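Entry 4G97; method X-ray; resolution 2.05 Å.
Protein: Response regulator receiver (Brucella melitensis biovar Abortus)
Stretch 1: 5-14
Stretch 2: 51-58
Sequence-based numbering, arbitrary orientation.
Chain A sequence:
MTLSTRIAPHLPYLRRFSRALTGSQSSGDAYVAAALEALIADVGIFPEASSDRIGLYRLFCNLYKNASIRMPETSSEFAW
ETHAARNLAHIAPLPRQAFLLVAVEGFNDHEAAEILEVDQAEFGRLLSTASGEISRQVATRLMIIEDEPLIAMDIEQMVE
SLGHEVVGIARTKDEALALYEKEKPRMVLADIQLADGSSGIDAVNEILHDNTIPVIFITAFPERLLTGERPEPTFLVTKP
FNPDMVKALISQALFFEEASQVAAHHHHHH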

# COMPACT_ATOMS: atom_id res chain seq x y z
N THR A 5 -8.44 7.26 -22.74
CA THR A 5 -7.05 6.91 -23.05
C THR A 5 -6.03 7.81 -22.33
O THR A 5 -4.85 7.46 -22.23
N ARG A 6 -6.48 8.98 -21.84
CA ARG A 6 -5.62 9.88 -21.08
C ARG A 6 -5.49 9.32 -19.65
O ARG A 6 -4.40 9.35 -19.08
N ILE A 7 -6.60 8.81 -19.09
CA ILE A 7 -6.65 8.30 -17.72
C ILE A 7 -6.32 6.81 -17.53
O ILE A 7 -5.74 6.45 -16.50
N ALA A 8 -6.65 5.95 -18.52
CA ALA A 8 -6.39 4.50 -18.45
C ALA A 8 -5.00 4.12 -17.92
O ALA A 8 -4.94 3.25 -17.05
N PRO A 9 -3.87 4.77 -18.34
CA PRO A 9 -2.56 4.36 -17.78
C PRO A 9 -2.38 4.64 -16.30
O PRO A 9 -1.46 4.07 -15.70
N HIS A 10 -3.21 5.52 -15.72
CA HIS A 10 -3.08 5.93 -14.33
C HIS A 10 -3.95 5.10 -13.34
O HIS A 10 -3.77 5.22 -12.12
N LEU A 11 -4.89 4.29 -13.87
CA LEU A 11 -5.80 3.46 -13.06
C LEU A 11 -5.07 2.44 -12.14
O LEU A 11 -5.43 2.36 -10.97
N PRO A 12 -4.05 1.67 -12.61
CA PRO A 12 -3.37 0.74 -11.69
C PRO A 12 -2.88 1.41 -10.40
O PRO A 12 -3.23 0.96 -9.32
N TYR A 13 -2.13 2.54 -10.52
CA TYR A 13 -1.60 3.24 -9.35
C TYR A 13 -2.67 3.87 -8.49
O TYR A 13 -2.45 4.07 -7.29
N LEU A 14 -3.81 4.23 -9.09
CA LEU A 14 -4.91 4.80 -8.31
C LEU A 14 -5.52 3.70 -7.43
O LEU A 14 -5.88 3.98 -6.29
N SER A 51 -1.98 17.94 -14.66
CA SER A 51 -1.79 16.72 -15.45
C SER A 51 -3.01 15.82 -15.32
O SER A 51 -3.81 15.97 -14.38
N ASP A 52 -3.14 14.87 -16.25
CA ASP A 52 -4.24 13.92 -16.25
C ASP A 52 -4.20 13.05 -14.97
O ASP A 52 -5.26 12.82 -14.38
N ARG A 53 -2.99 12.67 -14.50
CA ARG A 53 -2.80 11.85 -13.28
C ARG A 53 -3.31 12.57 -12.05
O ARG A 53 -4.11 12.00 -11.30
N ILE A 54 -2.89 13.85 -11.87
CA ILE A 54 -3.32 14.73 -10.78
C ILE A 54 -4.85 14.89 -10.80
O ILE A 54 -5.48 14.71 -9.77
N GLY A 55 -5.42 15.16 -11.99
CA GLY A 55 -6.86 15.28 -12.18
C GLY A 55 -7.63 14.01 -11.83
O GLY A 55 -8.74 14.08 -11.28
N LEU A 56 -7.04 12.84 -12.13
CA LEU A 56 -7.67 11.56 -11.80
C LEU A 56 -7.70 11.36 -10.28
O LEU A 56 -8.74 11.00 -9.75
N TYR A 57 -6.56 11.60 -9.60
CA TYR A 57 -6.43 11.43 -8.14
C TYR A 57 -7.28 12.45 -7.39
O TYR A 57 -7.85 12.11 -6.35
N ARG A 58 -7.36 13.70 -7.93
CA ARG A 58 -8.19 14.80 -7.40
C ARG A 58 -9.67 14.42 -7.44
O ARG A 58 -10.38 14.56 -6.44

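What does Arg6 find on the other side? Arg6 points its CA-to-CB bond toward stretch 2, and with chi1 m, chi2 t and chi3 m its chain runs alongside Asp52, itself m at chi1 and pointing back. Arg6 CD comes within 3.3 Å of Asp52 OD2, while Arg6 NE and Asp52 OD1 form a long salt bridge of 3.7 Å, so the charges attract without a hydrogen bond between them.

How does Ile7 take part if its CB points sideways? Its chi1 is p and its chi2, at 107°, lies between wells, and this sends Ile7 CD1 to 4.1 Å from Leu56 CD1. Leu56 (t, p) points toward stretch 1 and has more of its area covered by the other stretch than any other residue here, because it also meets His10, Leu11 and Leu14. Ala8 and Pro9, by contrast, make no contact with stretch 2.

What lies against the His10 ring? His10 points toward stretch 2 with chi1 m and chi2 at -65°, an orientation that lays one ring face against the aliphatic part of Arg53: Arg53 CB sits 3.8 Å from the centroid of the His10 ring, 14° off its normal, a CH-pi contact. His10 ND1 also approaches Arg53 CG to 3.4 Å, and His10 CB rests 3.6 Å from Leu56 CD2. Leu11 (m, t) starts away from stretch 2, but its end comes nearer, placing Leu11 CD2 4.2 Å from Leu56 CD2.

What gathers around the Tyr57 hydroxyl? Tyr57 OH lies 2.9 Å from Tyr13 O. Tyr13 (chi1 m) points its CB toward stretch 2 while its ring end leads away, so its CB is the nearest part of the side chain to Tyr57 OH, at 3.3 Å; Tyr13 CB is also 4.0 Å from Arg53 NH2. Within stretch 2, Arg53, extended with t at chi1 through chi3, donates from NH2 to Tyr57 OH at 3.2 Å, which ties the two side chains together beside Tyr13.

How does Leu14 close the contact? Its CB points sideways, and the t, p rotamer carries its two methyls to different neighbours. Leu14 CD1 lies over one face of the Tyr57 ring, 3.8 Å from its centroid and 9° off the normal, while Leu14 CD2 packs 3.9 Å from Leu56 CG. Tyr57 (chi1 m, chi2 74°) also starts sideways, but its end comes nearer, bringing its ring face against Leu14 CD1.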

# COMPACT_ATOMS: atom_id res chain seq x y z
CB THR A 5 -6.82 6.74 -24.56
OG1 THR A 5 -6.58 8.00 -25.17
CG2 THR A 5 -8.00 6.00 -25.26
CB ARG A 6 -6.20 11.32 -21.04
CG ARG A 6 -5.99 12.11 -22.36
CD ARG A 6 -6.15 13.62 -22.23
NE ARG A 6 -7.42 14.04 -21.63
CZ ARG A 6 -8.45 14.55 -22.31
NH1 ARG A 6 -8.36 14.72 -23.62
NH2 ARG A 6 -9.56 14.89 -21.68
CB ILE A 7 -7.88 8.78 -16.91
CG1 ILE A 7 -9.18 8.17 -17.40
CG2 ILE A 7 -7.95 10.31 -16.79
CD1 ILE A 7 -9.72 7.14 -16.46
CB ALA A 8 -6.66 3.82 -19.79
CB PRO A 9 -1.55 5.19 -18.60
CG PRO A 9 -2.28 5.62 -19.80
CD PRO A 9 -3.69 5.81 -19.37
CB HIS A 10 -3.31 7.45 -14.20
CG HIS A 10 -2.44 8.26 -15.13
ND1 HIS A 10 -1.06 8.29 -15.00
CD2 HIS A 10 -2.79 8.99 -16.21
CE1 HIS A 10 -0.62 9.05 -15.99
NE2 HIS A 10 -1.62 9.51 -16.73
CB LEU A 11 -6.87 2.77 -13.93
CG LEU A 11 -7.92 3.67 -14.58
CD1 LEU A 11 -8.77 2.85 -15.58
CD2 LEU A 11 -8.85 4.31 -13.53
CB PRO A 12 -2.19 0.23 -12.53
CG PRO A 12 -2.74 0.25 -13.93
CD PRO A 12 -3.48 1.56 -13.97
CB TYR A 13 -0.49 4.25 -9.73
CG TYR A 13 0.78 3.58 -10.20
CD1 TYR A 13 1.11 2.29 -9.80
CD2 TYR A 13 1.69 4.26 -11.01
CE1 TYR A 13 2.28 1.67 -10.23
CE2 TYR A 13 2.86 3.65 -11.45
CZ TYR A 13 3.15 2.35 -11.06
OH TYR A 13 4.31 1.73 -11.45
CB LEU A 14 -5.95 5.49 -9.21
CG LEU A 14 -7.18 6.09 -8.50
CD1 LEU A 14 -6.82 7.34 -7.71
CD2 LEU A 14 -8.31 6.38 -9.50
CB SER A 51 -0.51 15.98 -15.05
OG SER A 51 -0.72 15.24 -13.87
CB ASP A 52 -4.18 13.07 -17.53
CG ASP A 52 -4.42 13.86 -18.81
OD1 ASP A 52 -5.24 14.82 -18.79
OD2 ASP A 52 -3.84 13.49 -19.85
CB ARG A 53 -1.33 11.44 -13.09
CG ARG A 53 -1.17 10.21 -12.16
CD ARG A 53 0.27 9.86 -11.78
NE ARG A 53 0.29 8.83 -10.74
CZ ARG A 53 1.19 8.74 -9.76
NH1 ARG A 53 2.20 9.61 -9.69
NH2 ARG A 53 1.09 7.77 -8.85
CB ILE A 54 -2.53 16.09 -10.76
CG1 ILE A 54 -1.02 15.83 -10.59
CG2 ILE A 54 -3.05 17.05 -9.65
CD1 ILE A 54 -0.09 17.04 -10.90
CB LEU A 56 -6.97 10.38 -12.51
CG LEU A 56 -7.53 8.97 -12.28
CD1 LEU A 56 -8.97 8.83 -12.76
CD2 LEU A 56 -6.68 7.92 -12.97
CB TYR A 57 -4.97 11.55 -7.72
CG TYR A 57 -4.19 10.27 -7.83
CD1 TYR A 57 -3.79 9.78 -9.06
CD2 TYR A 57 -3.83 9.54 -6.69
CE1 TYR A 57 -3.03 8.61 -9.17
CE2 TYR A 57 -3.08 8.38 -6.78
CZ TYR A 57 -2.65 7.94 -8.01
OH TYR A 57 -1.88 6.81 -8.10
CB ARG A 58 -7.93 16.11 -8.19
CG ARG A 58 -8.61 17.31 -7.57
CD ARG A 58 -8.12 18.58 -8.20
NE ARG A 58 -9.06 19.67 -7.93
CZ ARG A 58 -9.01 20.87 -8.51
NH1 ARG A 58 -8.06 21.14 -9.40
NH2 ARG A 58 -9.90 21.80 -8.20